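Local structure of amidase, hydantoinase/carbamoylase family (Burkholderia vietnamiensis, 5I4M) at residues T23-R31 with R128-E136; H310-D320 with E341-I349. The protein probably hydrolyses N-carbamoyl-L-amino acids as a two-zinc amidase of the peptidase M20 family. One frame throughout, in Å; residues are numbered along the deposited sequence.

Contact 1: residues T23-R31 with R128-E136; sequences TSIKVDGRR and RSLNDHGIE
Arg31, in the first turn of helix 29-39, lays its side chain across Arg128 near the end of helix 117-132. Arg31 CB points toward that helix; Arg31 CG, anti to the backbone N (chi1 -178°), lies 3.8 Å from Arg128 NH1, and Arg31 CD and NE run past Arg128 CD. A bend at chi3 turns the guanidinium so that one face lies against Arg128 CB and the other against Asp28 CB. At the tip, Arg31 NH1 and NH2 both grip Asp132 OD2, each at 2.8 Å. Both bonds are bent (136° and 139°): NH1 uses the syn lone pair of OD2, NH2 comes from above the carboxylate plane. Arg31 NE forms a salt bridge with Glu125. Asp28 OD1 caps helix 29-39, accepting from Arg31 N at 3.0 Å, and a water joins Asp28 OD2 to Asp132 OD2. Farther along, Ile25 CA makes a CH-pi contact with the His133 ring face, 4.2 Å from the centroid, and Ile25 CG2 meets Ile135 CD1 at 3.6 Å. Gly134 closes helix 117-132 with a Schellman motif. A salt bridge thus holds the Arg31 end, apolar and CH-pi contacts the Ile25 end; Asp132 and Glu125 probably offset the nearness of two arginines, letting their aliphatic parts pack together.

Contact 2: residues H310-D320 with E341-I349; sequences HPDDAVLAKMD and EQIFYYAPI
Pro348 sets its ring against the backbone of Pro311, with Pro348 CG 3.2 Å from Pro311 O, and Pro348 CD lies against Asp313 CB. The contact belongs to the alpha/beta dimerisation domain of the M20 family: helix 313-334 packs on one face of the sheet in which strand 337-350 pairs with strand 225-242. The short helix and strand segments run nearly antiparallel, at 155°, with their axes 11.2 Å apart, and come together most closely at the start of the helix. There Asp312 is the N-cap; Asp312 OD1 accepts from Val315 N at 3.0 Å through the anti lone pair, and more weakly from Ala314 N. Asp312 N in turn donates to His310 ND1, nearly in the ring plane, while Val315 CG1 sits over the centre of one face of that imidazole. One turn into the helix, Leu316 CD2 approaches the edge of the Tyr345 ring, 4.3 Å from Tyr345 CE1, and its side chain also touches Arg235 and Phe308. At the far end, Asp320 OD1 and Gln342 OE1 are two acceptors that do not bond to each other; Tyr237 and Arg324 serve the first, Arg235 the second. Arg235 also makes a cation-pi contact with Tyr345. That tyrosine has its CG anti to the backbone N (chi1 163°), which carries the ring out to the helix, nearly coplanar with the Asp313 carboxylate (14° between planes), and Tyr345 OH donates to the syn lone pair of Asp313 OD1 at 2.6 Å.

The chain finishes contact 1 before it starts contact 2, and the two flank its centre, their own centres 41 Å apart and their nearest atoms about 26 Å apart. Contact 1 is a surface contact far from the zinc and 3-phosphoglycerate sites, holding the N-terminal segment on helix 117-132 beside helix 411-429. Contact 2 lies nearer the ligand site. Tyr346, on the strand of contact 2, has its side chain about 5 Å from a bound 3-phosphoglycerate and about 10 Å from a zinc ion (nearest atoms), and its OH hydrogen-bonds to NE2 of Gln234, a residue that binds this ligand.

Contact 1: residues T23-R31 with R128-E136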
ATOM      1  N   THR A  23      -9.462  42.487 -31.449  1.00 37.66           N
ATOM      2  CA  THR A  23      -8.636  41.818 -30.456  1.00 32.40           C
ATOM      3  C   THR A  23      -8.048  42.784 -29.437  1.00 31.60           C
ATOM      4  O   THR A  23      -7.185  42.385 -28.652  1.00 31.10           O
ATOM      5  CB  THR A  23      -7.515  41.043 -31.150  1.00 31.68           C
ATOM      6  OG1 THR A  23      -6.797  41.928 -32.013  1.00 38.56           O
ATOM      7  CG2 THR A  23      -8.089  39.911 -31.985  1.00 29.89           C
ATOM      8  N   SER A  24      -8.500  44.043 -29.426  1.00 31.88           N
ATOM      9  CA  SER A  24      -7.938  45.031 -28.504  1.00 35.13           C
ATOM     10  C   SER A  24      -8.226  44.680 -27.048  1.00 34.72           C
ATOM     11  O   SER A  24      -7.469  45.072 -26.154  1.00 31.52           O
ATOM     12  CB  SER A  24      -8.481  46.419 -28.834  1.00 37.03           C
ATOM     13  OG  SER A  24      -9.892  46.398 -28.928  1.00 41.69           O
ATOM     14  N   ILE A  25      -9.306  43.950 -26.789  1.00 26.63           N
ATOM     15  CA  ILE A  25      -9.613  43.474 -25.447  1.00 24.20           C
ATOM     16  C   ILE A  25      -8.958  42.106 -25.291  1.00 23.01           C
ATOM     17  O   ILE A  25      -9.432  41.113 -25.848  1.00 24.42           O
ATOM     18  CB  ILE A  25     -11.125  43.400 -25.212  1.00 26.63           C
ATOM     19  CG1 ILE A  25     -11.762  44.768 -25.459  1.00 31.95           C
ATOM     20  CG2 ILE A  25     -11.426  42.892 -23.807  1.00 27.32           C
ATOM     21  CD1 ILE A  25     -13.262  44.753 -25.344  1.00 33.30           C
ATOM     22  N   LYS A  26      -7.861  42.048 -24.542  1.00 26.17           N
ATOM     23  CA  LYS A  26      -7.104  40.810 -24.437  1.00 16.20           C
ATOM     24  C   LYS A  26      -6.435  40.739 -23.073  1.00 15.47           C
ATOM     25  O   LYS A  26      -6.314  41.741 -22.365  1.00 17.30           O
ATOM     26  CB  LYS A  26      -6.067  40.690 -25.563  1.00 26.33           C
ATOM     27  CG  LYS A  26      -5.148  41.896 -25.720  1.00 32.40           C
ATOM     28  CD  LYS A  26      -4.147  41.674 -26.856  1.00 35.59           C
ATOM     29  CE  LYS A  26      -3.090  42.769 -26.900  1.00 43.47           C
ATOM     30  NZ  LYS A  26      -3.660  44.087 -27.293  1.00 48.17           N
ATOM     31  N   VAL A  27      -6.015  39.534 -22.705  1.00 14.59           N
ATOM     32  CA  VAL A  27      -5.466  39.324 -21.373  1.00 13.90           C
ATOM     33  C   VAL A  27      -4.026  39.821 -21.321  1.00 14.29           C
ATOM     34  O   VAL A  27      -3.382  40.075 -22.346  1.00 15.06           O
ATOM     35  CB  VAL A  27      -5.555  37.843 -20.958  1.00 14.95           C
ATOM     36  CG1 VAL A  27      -6.999  37.375 -20.982  1.00 15.98           C
ATOM     37  CG2 VAL A  27      -4.700  36.990 -21.871  1.00 12.97           C
ATOM     38  N   ASP A  28      -3.532  39.985 -20.096  1.00 13.96           N
ATOM     39  CA  ASP A  28      -2.118  40.232 -19.820  1.00 17.49           C
ATOM     40  C   ASP A  28      -1.481  38.861 -19.622  1.00 17.02           C
ATOM     41  O   ASP A  28      -1.572  38.275 -18.543  1.00 15.50           O
ATOM     42  CB  ASP A  28      -1.975  41.123 -18.588  1.00 20.27           C
ATOM     43  CG  ASP A  28      -0.534  41.520 -18.291  1.00 21.96           C
ATOM     44  OD1 ASP A  28       0.405  40.766 -18.633  1.00 17.89           O
ATOM     45  OD2 ASP A  28      -0.349  42.601 -17.688  1.00 22.44           O
ATOM     46  N   GLY A  29      -0.848  38.334 -20.675  1.00 15.62           N
ATOM     47  CA  GLY A  29      -0.362  36.962 -20.621  1.00 15.60           C
ATOM     48  C   GLY A  29       0.738  36.750 -19.595  1.00 15.88           C
ATOM     49  O   GLY A  29       0.811  35.696 -18.959  1.00 16.63           O
ATOM     50  N   ARG A  30       1.620  37.736 -19.434  1.00 14.03           N
ATOM     51  CA  ARG A  30       2.686  37.596 -18.449  1.00 13.71           C
ATOM     52  C   ARG A  30       2.131  37.632 -17.035  1.00 16.67           C
ATOM     53  O   ARG A  30       2.569  36.863 -16.170  1.00 18.32           O
ATOM     54  CB  ARG A  30       3.736  38.692 -18.635  1.00 24.15           C
ATOM     55  CG  ARG A  30       4.868  38.589 -17.622  1.00 31.71           C
ATOM     56  CD  ARG A  30       5.918  39.673 -17.798  1.00 40.63           C
ATOM     57  NE  ARG A  30       5.355  41.014 -17.682  1.00 48.58           N
ATOM     58  CZ  ARG A  30       6.078  42.130 -17.731  1.00 52.70           C
ATOM     59  NH1 ARG A  30       7.396  42.059 -17.882  1.00 53.19           N
ATOM     60  NH2 ARG A  30       5.488  43.313 -17.625  1.00 53.59           N
ATOM     61  N   ARG A  31       1.165  38.517 -16.779  1.00 15.14           N
ATOM     62  CA  ARG A  31       0.544  38.558 -15.462  1.00 13.74           C
ATOM     63  C   ARG A  31      -0.071  37.212 -15.106  1.00 14.54           C
ATOM     64  O   ARG A  31       0.096  36.723 -13.984  1.00 14.74           O
ATOM     65  CB  ARG A  31      -0.510  39.661 -15.418  1.00 16.08           C
ATOM     66  CG  ARG A  31      -1.175  39.821 -14.060  1.00 12.71           C
ATOM     67  CD  ARG A  31      -2.033  41.082 -14.042  1.00 15.72           C
ATOM     68  NE  ARG A  31      -3.102  41.030 -15.036  1.00 15.81           N
ATOM     69  CZ  ARG A  31      -3.797  42.090 -15.431  1.00 14.58           C
ATOM     70  NH1 ARG A  31      -3.518  43.283 -14.919  1.00 16.94           N
ATOM     71  NH2 ARG A  31      -4.757  41.968 -16.343  1.00 18.52           N
ATOM     72  N   ARG A 128      -9.220  40.761 -13.894  1.00 18.07           N
ATOM     73  CA  ARG A 128      -8.253  41.852 -13.953  1.00 17.71           C
ATOM     74  C   ARG A 128      -8.281  42.539 -15.312  1.00 15.42           C
ATOM     75  O   ARG A 128      -8.102  43.760 -15.406  1.00 18.17           O
ATOM     76  CB  ARG A 128      -6.851  41.326 -13.646  1.00 12.97           C
ATOM     77  CG  ARG A 128      -6.670  40.846 -12.218  1.00 13.57           C
ATOM     78  CD  ARG A 128      -5.305  40.208 -12.040  1.00 18.22           C
ATOM     79  NE  ARG A 128      -4.897  40.126 -10.636  1.00 16.60           N
ATOM     80  CZ  ARG A 128      -3.892  39.374 -10.188  1.00 15.61           C
ATOM     81  NH1 ARG A 128      -3.196  38.617 -11.027  1.00 12.79           N
ATOM     82  NH2 ARG A 128      -3.584  39.380  -8.894  1.00 15.35           N
ATOM     83  N   SER A 129      -8.499  41.767 -16.376  1.00 17.44           N
ATOM     84  CA  SER A 129      -8.516  42.346 -17.712  1.00 15.57           C
ATOM     85  C   SER A 129      -9.767  43.183 -17.933  1.00 17.66           C
ATOM     86  O   SER A 129      -9.711  44.217 -18.607  1.00 21.34           O
ATOM     87  CB  SER A 129      -8.405  41.243 -18.759  1.00 16.45           C
ATOM     88  OG  SER A 129      -7.087  40.733 -18.800  1.00 19.56           O
ATOM     89  N   LEU A 130     -10.902  42.760 -17.372  1.00 15.77           N
ATOM     90  CA  LEU A 130     -12.086  43.611 -17.420  1.00 15.87           C
ATOM     91  C   LEU A 130     -11.842  44.913 -16.674  1.00 16.66           C
ATOM     92  O   LEU A 130     -12.307  45.973 -17.097  1.00 17.73           O
ATOM     93  CB  LEU A 130     -13.293  42.887 -16.829  1.00 15.45           C
ATOM     94  CG  LEU A 130     -13.761  41.603 -17.512  1.00 14.82           C
ATOM     95  CD1 LEU A 130     -14.815  40.922 -16.650  1.00 18.29           C
ATOM     96  CD2 LEU A 130     -14.301  41.906 -18.890  1.00 18.41           C
ATOM     97  N   ASN A 131     -11.117  44.855 -15.553  1.00 16.24           N
ATOM     98  CA  ASN A 131     -10.765  46.092 -14.859  1.00 17.93           C
ATOM     99  C   ASN A 131      -9.824  46.945 -15.700  1.00 17.80           C
ATOM    100  O   ASN A 131     -10.033  48.158 -15.843  1.00 19.97           O
ATOM    101  CB  ASN A 131     -10.132  45.780 -13.502  1.00 18.16           C
ATOM    102  CG  ASN A 131     -11.100  45.111 -12.553  1.00 20.79           C
ATOM    103  OD1 ASN A 131     -12.304  45.140 -12.767  1.00 19.02           O
ATOM    104  ND2 ASN A 131     -10.574  44.502 -11.490  1.00 20.53           N
ATOM    105  N   ASP A 132      -8.779  46.326 -16.262  1.00 18.19           N
ATOM    106  CA  ASP A 132      -7.801  47.072 -17.050  1.00 20.08           C
ATOM    107  C   ASP A 132      -8.470  47.842 -18.180  1.00 20.75           C
ATOM    108  O   ASP A 132      -8.092  48.983 -18.474  1.00 20.05           O
ATOM    109  CB  ASP A 132      -6.745  46.127 -17.624  1.00 20.99           C
ATOM    110  CG  ASP A 132      -5.793  45.604 -16.574  1.00 24.81           C
ATOM    111  OD1 ASP A 132      -5.805  46.127 -15.444  1.00 26.14           O
ATOM    112  OD2 ASP A 132      -5.028  44.670 -16.892  1.00 28.34           O
ATOM    113  N   HIS A 133      -9.459  47.233 -18.824  1.00 20.06           N
ATOM    114  CA  HIS A 133     -10.111  47.845 -19.971  1.00 24.84           C
ATOM    115  C   HIS A 133     -11.360  48.621 -19.593  1.00 26.79           C
ATOM    116  O   HIS A 133     -12.041  49.145 -20.483  1.00 26.48           O
ATOM    117  CB  HIS A 133     -10.448  46.772 -21.013  1.00 26.82           C
ATOM    118  CG  HIS A 133      -9.246  46.208 -21.699  1.00 26.14           C
ATOM    119  ND1 HIS A 133      -8.657  45.023 -21.315  1.00 30.11           N
ATOM    120  CD2 HIS A 133      -8.512  46.677 -22.735  1.00 26.36           C
ATOM    121  CE1 HIS A 133      -7.613  44.781 -22.090  1.00 25.13           C
ATOM    122  NE2 HIS A 133      -7.504  45.770 -22.959  1.00 29.49           N
ATOM    123  N   GLY A 134     -11.668  48.715 -18.303  1.00 26.00           N
ATOM    124  CA  GLY A 134     -12.807  49.506 -17.862  1.00 24.52           C
ATOM    125  C   GLY A 134     -14.130  48.995 -18.386  1.00 26.74           C
ATOM    126  O   GLY A 134     -15.036  49.789 -18.674  1.00 27.32           O
ATOM    127  N   ILE A 135     -14.267  47.683 -18.507  1.00 20.12           N
ATOM    128  CA  ILE A 135     -15.449  47.077 -19.098  1.00 20.14           C
ATOM    129  C   ILE A 135     -16.489  46.828 -18.018  1.00 26.97           C
ATOM    130  O   ILE A 135     -16.209  46.180 -16.998  1.00 23.71           O
ATOM    131  CB  ILE A 135     -15.084  45.772 -19.817  1.00 22.01           C
ATOM    132  CG1 ILE A 135     -14.191  46.071 -21.018  1.00 28.33           C
ATOM    133  CG2 ILE A 135     -16.347  45.011 -20.229  1.00 22.84           C
ATOM    134  CD1 ILE A 135     -13.606  44.832 -21.646  1.00 30.97           C
ATOM    135  N   GLU A 136     -17.693  47.330 -18.247  1.00 25.33           N
ATOM    136  CA  GLU A 136     -18.854  47.003 -17.437  1.00 24.08           C
ATOM    137  C   GLU A 136     -19.655  45.928 -18.156  1.00 21.19           C
ATOM    138  O   GLU A 136     -19.969  46.077 -19.340  1.00 26.84           O
ATOM    139  CB  GLU A 136     -19.717  48.238 -17.197  1.00 27.41           C
ATOM    140  CG  GLU A 136     -21.034  47.952 -16.496  1.00 30.04           C
ATOM    141  CD  GLU A 136     -21.847  49.215 -16.243  1.00 42.17           C
ATOM    142  OE1 GLU A 136     -22.458  49.746 -17.200  1.00 42.76           O
ATOM    143  OE2 GLU A 136     -21.864  49.680 -15.083  1.00 45.42           O
TER
HETATM  144  O   HOH W   1      -5.565  43.036 -20.032  1.00 28.95           O
HETATM  145  O   HOH W   2      -2.008  44.705 -17.812  1.00 41.21           O

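Contact 2: residues H310-D320 with E341-I349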
ATOM      1  N   HIS A 310     -15.808   6.019 -20.758  1.00  8.84           N
ATOM      2  CA  HIS A 310     -16.066   5.892 -22.189  1.00  8.00           C
ATOM      3  C   HIS A 310     -16.987   7.022 -22.622  1.00  8.13           C
ATOM      4  O   HIS A 310     -17.829   7.471 -21.830  1.00  8.52           O
ATOM      5  CB  HIS A 310     -16.696   4.527 -22.533  1.00  8.40           C
ATOM      6  CG  HIS A 310     -16.564   4.155 -23.978  1.00 10.35           C
ATOM      7  ND1 HIS A 310     -17.448   4.589 -24.942  1.00  9.67           N
ATOM      8  CD2 HIS A 310     -15.637   3.408 -24.626  1.00 10.15           C
ATOM      9  CE1 HIS A 310     -17.070   4.135 -26.122  1.00 14.31           C
ATOM     10  NE2 HIS A 310     -15.974   3.413 -25.959  1.00  9.63           N
ATOM     11  N   PRO A 311     -16.859   7.504 -23.863  1.00  8.98           N
ATOM     12  CA  PRO A 311     -17.761   8.566 -24.338  1.00  9.50           C
ATOM     13  C   PRO A 311     -19.166   8.092 -24.643  1.00 11.36           C
ATOM     14  O   PRO A 311     -20.034   8.934 -24.902  1.00 11.74           O
ATOM     15  CB  PRO A 311     -17.078   9.062 -25.618  1.00 13.46           C
ATOM     16  CG  PRO A 311     -16.239   7.875 -26.073  1.00 14.75           C
ATOM     17  CD  PRO A 311     -15.739   7.275 -24.797  1.00 11.24           C
ATOM     18  N   ASP A 312     -19.412   6.788 -24.657  1.00 10.73           N
ATOM     19  CA  ASP A 312     -20.731   6.244 -24.952  1.00 12.48           C
ATOM     20  C   ASP A 312     -21.263   5.532 -23.716  1.00 10.26           C
ATOM     21  O   ASP A 312     -20.620   4.611 -23.206  1.00  9.45           O
ATOM     22  CB  ASP A 312     -20.671   5.295 -26.146  1.00 12.46           C
ATOM     23  CG  ASP A 312     -22.026   4.745 -26.493  1.00 18.12           C
ATOM     24  OD1 ASP A 312     -22.472   3.823 -25.788  1.00 18.97           O
ATOM     25  OD2 ASP A 312     -22.654   5.246 -27.449  1.00 18.23           O
ATOM     26  N   ASP A 313     -22.449   5.945 -23.253  1.00 12.03           N
ATOM     27  CA  ASP A 313     -22.994   5.400 -22.007  1.00 12.26           C
ATOM     28  C   ASP A 313     -23.225   3.893 -22.101  1.00 13.19           C
ATOM     29  O   ASP A 313     -22.982   3.155 -21.138  1.00  9.82           O
ATOM     30  CB  ASP A 313     -24.298   6.124 -21.650  1.00 13.47           C
ATOM     31  CG  ASP A 313     -24.687   5.953 -20.187  1.00 17.44           C
ATOM     32  OD1 ASP A 313     -23.811   6.088 -19.309  1.00 11.65           O
ATOM     33  OD2 ASP A 313     -25.872   5.666 -19.913  1.00 17.86           O
ATOM     34  N   ALA A 314     -23.683   3.411 -23.258  1.00 10.58           N
ATOM     35  CA  ALA A 314     -23.946   1.981 -23.403  1.00 12.04           C
ATOM     36  C   ALA A 314     -22.656   1.166 -23.340  1.00 10.75           C
ATOM     37  O   ALA A 314     -22.636   0.066 -22.771  1.00 10.82           O
ATOM     38  CB  ALA A 314     -24.688   1.710 -24.714  1.00 11.74           C
ATOM     39  N   VAL A 315     -21.578   1.671 -23.941  1.00 10.51           N
ATOM     40  CA  VAL A 315     -20.307   0.955 -23.874  1.00 10.80           C
ATOM     41  C   VAL A 315     -19.758   0.984 -22.458  1.00  9.70           C
ATOM     42  O   VAL A 315     -19.198  -0.006 -21.972  1.00 10.92           O
ATOM     43  CB  VAL A 315     -19.301   1.545 -24.877  1.00 10.27           C
ATOM     44  CG1 VAL A 315     -17.983   0.796 -24.790  1.00 16.51           C
ATOM     45  CG2 VAL A 315     -19.876   1.467 -26.284  1.00 12.15           C
ATOM     46  N   LEU A 316     -19.903   2.118 -21.775  1.00  9.30           N
ATOM     47  CA  LEU A 316     -19.471   2.187 -20.382  1.00  8.79           C
ATOM     48  C   LEU A 316     -20.267   1.210 -19.524  1.00  8.97           C
ATOM     49  O   LEU A 316     -19.716   0.604 -18.604  1.00 10.53           O
ATOM     50  CB  LEU A 316     -19.607   3.620 -19.865  1.00  8.45           C
ATOM     51  CG  LEU A 316     -19.218   3.948 -18.424  1.00 10.26           C
ATOM     52  CD1 LEU A 316     -17.754   3.605 -18.188  1.00  9.30           C
ATOM     53  CD2 LEU A 316     -19.475   5.429 -18.149  1.00  8.30           C
ATOM     54  N   ALA A 317     -21.556   1.021 -19.828  1.00  9.45           N
ATOM     55  CA  ALA A 317     -22.338   0.042 -19.077  1.00  9.71           C
ATOM     56  C   ALA A 317     -21.881  -1.384 -19.377  1.00 14.07           C
ATOM     57  O   ALA A 317     -21.900  -2.251 -18.491  1.00 13.90           O
ATOM     58  CB  ALA A 317     -23.826   0.218 -19.378  1.00 10.88           C
ATOM     59  N   LYS A 318     -21.481  -1.648 -20.625  1.00 13.07           N
ATOM     60  CA  LYS A 318     -20.928  -2.956 -20.982  1.00 10.52           C
ATOM     61  C   LYS A 318     -19.649  -3.242 -20.210  1.00 10.00           C
ATOM     62  O   LYS A 318     -19.412  -4.374 -19.763  1.00 11.35           O
ATOM     63  CB  LYS A 318     -20.665  -2.994 -22.490  1.00 10.94           C
ATOM     64  CG  LYS A 318     -20.041  -4.266 -23.055  1.00 11.33           C
ATOM     65  CD  LYS A 318     -19.791  -4.082 -24.562  1.00 11.78           C
ATOM     66  CE  LYS A 318     -19.267  -5.347 -25.239  1.00 12.33           C
ATOM     67  NZ  LYS A 318     -18.034  -5.897 -24.590  1.00 12.41           N
ATOM     68  N   MET A 319     -18.806  -2.225 -20.047  1.00  9.48           N
ATOM     69  CA  MET A 319     -17.596  -2.398 -19.255  1.00  9.01           C
ATOM     70  C   MET A 319     -17.943  -2.723 -17.807  1.00  8.78           C
ATOM     71  O   MET A 319     -17.343  -3.621 -17.203  1.00 11.20           O
ATOM     72  CB  MET A 319     -16.736  -1.133 -19.346  1.00  8.57           C
ATOM     73  CG  MET A 319     -16.269  -0.791 -20.768  1.00 10.19           C
ATOM     74  SD  MET A 319     -15.573   0.868 -20.927  1.00 11.71           S
ATOM     75  CE  MET A 319     -14.047   0.719 -19.976  1.00 10.63           C
ATOM     76  N   ASP A 320     -18.906  -1.992 -17.238  1.00 10.36           N
ATOM     77  CA  ASP A 320     -19.404  -2.269 -15.893  1.00  8.61           C
ATOM     78  C   ASP A 320     -19.812  -3.729 -15.734  1.00 11.56           C
ATOM     79  O   ASP A 320     -19.398  -4.404 -14.781  1.00 10.07           O
ATOM     80  CB  ASP A 320     -20.589  -1.348 -15.587  1.00 12.31           C
ATOM     81  CG  ASP A 320     -21.317  -1.729 -14.304  1.00 11.45           C
ATOM     82  OD1 ASP A 320     -20.793  -1.453 -13.207  1.00 11.76           O
ATOM     83  OD2 ASP A 320     -22.426  -2.290 -14.390  1.00 12.67           O
ATOM     84  N   GLU A 341     -18.420  -1.966  -4.749  1.00  7.54           N
ATOM     85  CA  GLU A 341     -19.327  -0.826  -4.772  1.00 11.24           C
ATOM     86  C   GLU A 341     -18.940   0.086  -5.919  1.00 13.15           C
ATOM     87  O   GLU A 341     -17.777   0.472  -6.033  1.00 10.58           O
ATOM     88  CB  GLU A 341     -19.293  -0.026  -3.462  1.00  9.77           C
ATOM     89  CG  GLU A 341     -20.290   1.135  -3.464  1.00 12.98           C
ATOM     90  CD  GLU A 341     -20.301   1.945  -2.172  1.00 24.83           C
ATOM     91  OE1 GLU A 341     -21.259   2.724  -1.978  1.00 25.06           O
ATOM     92  OE2 GLU A 341     -19.359   1.818  -1.359  1.00 19.43           O
ATOM     93  N   GLN A 342     -19.906   0.430  -6.766  1.00  7.60           N
ATOM     94  CA  GLN A 342     -19.694   1.541  -7.683  1.00  9.13           C
ATOM     95  C   GLN A 342     -19.915   2.818  -6.883  1.00 12.09           C
ATOM     96  O   GLN A 342     -21.035   3.088  -6.430  1.00 10.73           O
ATOM     97  CB  GLN A 342     -20.639   1.441  -8.875  1.00 10.79           C
ATOM     98  CG  GLN A 342     -20.557   2.615  -9.840  1.00 11.24           C
ATOM     99  CD  GLN A 342     -21.487   2.427 -11.032  1.00 12.01           C
ATOM    100  OE1 GLN A 342     -21.184   1.671 -11.950  1.00 14.34           O
ATOM    101  NE2 GLN A 342     -22.649   3.077 -10.991  1.00 11.25           N
ATOM    102  N   ILE A 343     -18.844   3.586  -6.659  1.00  7.92           N
ATOM    103  CA  ILE A 343     -18.938   4.763  -5.801  1.00  9.56           C
ATOM    104  C   ILE A 343     -19.176   6.049  -6.583  1.00 14.51           C
ATOM    105  O   ILE A 343     -19.394   7.102  -5.965  1.00 10.07           O
ATOM    106  CB  ILE A 343     -17.685   4.916  -4.918  1.00  9.88           C
ATOM    107  CG1 ILE A 343     -16.453   5.220  -5.771  1.00  8.87           C
ATOM    108  CG2 ILE A 343     -17.460   3.658  -4.067  1.00  7.65           C
ATOM    109  CD1 ILE A 343     -15.346   5.927  -4.979  1.00  8.34           C
ATOM    110  N   PHE A 344     -19.181   5.991  -7.916  1.00 10.29           N
ATOM    111  CA  PHE A 344     -19.229   7.199  -8.741  1.00  8.93           C
ATOM    112  C   PHE A 344     -19.707   6.819 -10.133  1.00  8.99           C
ATOM    113  O   PHE A 344     -19.200   5.856 -10.715  1.00 10.09           O
ATOM    114  CB  PHE A 344     -17.835   7.830  -8.807  1.00  6.37           C
ATOM    115  CG  PHE A 344     -17.781   9.211  -9.442  1.00  7.72           C
ATOM    116  CD1 PHE A 344     -18.640  10.224  -9.040  1.00 10.05           C
ATOM    117  CD2 PHE A 344     -16.801   9.506 -10.381  1.00 10.34           C
ATOM    118  CE1 PHE A 344     -18.552  11.497  -9.593  1.00  9.79           C
ATOM    119  CE2 PHE A 344     -16.709  10.782 -10.944  1.00 12.78           C
ATOM    120  CZ  PHE A 344     -17.590  11.774 -10.546  1.00  9.56           C
ATOM    121  N   TYR A 345     -20.672   7.566 -10.663  1.00  9.23           N
ATOM    122  CA  TYR A 345     -21.103   7.369 -12.043  1.00  9.06           C
ATOM    123  C   TYR A 345     -21.720   8.662 -12.554  1.00 11.11           C
ATOM    124  O   TYR A 345     -22.543   9.271 -11.865  1.00  8.48           O
ATOM    125  CB  TYR A 345     -22.114   6.216 -12.151  1.00  9.86           C
ATOM    126  CG  TYR A 345     -22.907   6.221 -13.450  1.00 13.10           C
ATOM    127  CD1 TYR A 345     -22.267   6.205 -14.684  1.00  8.01           C
ATOM    128  CD2 TYR A 345     -24.298   6.235 -13.438  1.00 17.45           C
ATOM    129  CE1 TYR A 345     -23.007   6.220 -15.886  1.00  8.40           C
ATOM    130  CE2 TYR A 345     -25.030   6.246 -14.619  1.00 22.95           C
ATOM    131  CZ  TYR A 345     -24.381   6.241 -15.840  1.00 20.87           C
ATOM    132  OH  TYR A 345     -25.121   6.251 -17.015  1.00 17.60           O
ATOM    133  N   TYR A 346     -21.310   9.088 -13.747  1.00 11.15           N
ATOM    134  CA  TYR A 346     -22.101  10.053 -14.497  1.00  9.46           C
ATOM    135  C   TYR A 346     -22.016   9.725 -15.978  1.00  9.75           C
ATOM    136  O   TYR A 346     -20.984   9.254 -16.470  1.00  8.06           O
ATOM    137  CB  TYR A 346     -21.665  11.504 -14.228  1.00  7.57           C
ATOM    138  CG  TYR A 346     -20.269  11.889 -14.664  1.00 10.00           C
ATOM    139  CD1 TYR A 346     -20.031  12.392 -15.945  1.00 11.15           C
ATOM    140  CD2 TYR A 346     -19.193  11.790 -13.780  1.00 12.87           C
ATOM    141  CE1 TYR A 346     -18.757  12.771 -16.347  1.00  8.85           C
ATOM    142  CE2 TYR A 346     -17.913  12.169 -14.170  1.00 10.55           C
ATOM    143  CZ  TYR A 346     -17.703  12.649 -15.445  1.00 11.43           C
ATOM    144  OH  TYR A 346     -16.431  13.019 -15.815  1.00 12.10           O
ATOM    145  N   ALA A 347     -23.124   9.944 -16.667  1.00 10.87           N
ATOM    146  CA  ALA A 347     -23.194   9.663 -18.083  1.00  8.50           C
ATOM    147  C   ALA A 347     -22.372  10.686 -18.862  1.00 10.44           C
ATOM    148  O   ALA A 347     -22.174  11.815 -18.398  1.00 11.61           O
ATOM    149  CB  ALA A 347     -24.641   9.697 -18.552  1.00  9.64           C
ATOM    150  N   PRO A 348     -21.882  10.315 -20.046  1.00 12.17           N
ATOM    151  CA  PRO A 348     -21.319  11.318 -20.960  1.00 11.68           C
ATOM    152  C   PRO A 348     -22.303  12.463 -21.130  1.00 10.59           C
ATOM    153  O   PRO A 348     -23.526  12.270 -21.123  1.00  9.19           O
ATOM    154  CB  PRO A 348     -21.137  10.548 -22.273  1.00 10.92           C
ATOM    155  CG  PRO A 348     -21.128   9.094 -21.883  1.00 15.85           C
ATOM    156  CD  PRO A 348     -22.027   8.996 -20.687  1.00 10.28           C
ATOM    157  N   ILE A 349     -21.781  13.669 -21.264  1.00  9.62           N
ATOM    158  CA  ILE A 349     -22.647  14.839 -21.306  1.00 11.87           C
ATOM    159  C   ILE A 349     -22.208  15.737 -22.450  1.00 10.09           C
ATOM    160  O   ILE A 349     -21.011  15.874 -22.724  1.00  9.56           O
ATOM    161  CB  ILE A 349     -22.659  15.582 -19.951  1.00 17.83           C
ATOM    162  CG1 ILE A 349     -23.660  16.742 -19.972  1.00 20.15           C
ATOM    163  CG2 ILE A 349     -21.270  16.062 -19.568  1.00 17.84           C
ATOM    164  CD1 ILE A 349     -24.123  17.139 -18.586  1.00 18.03           C
TER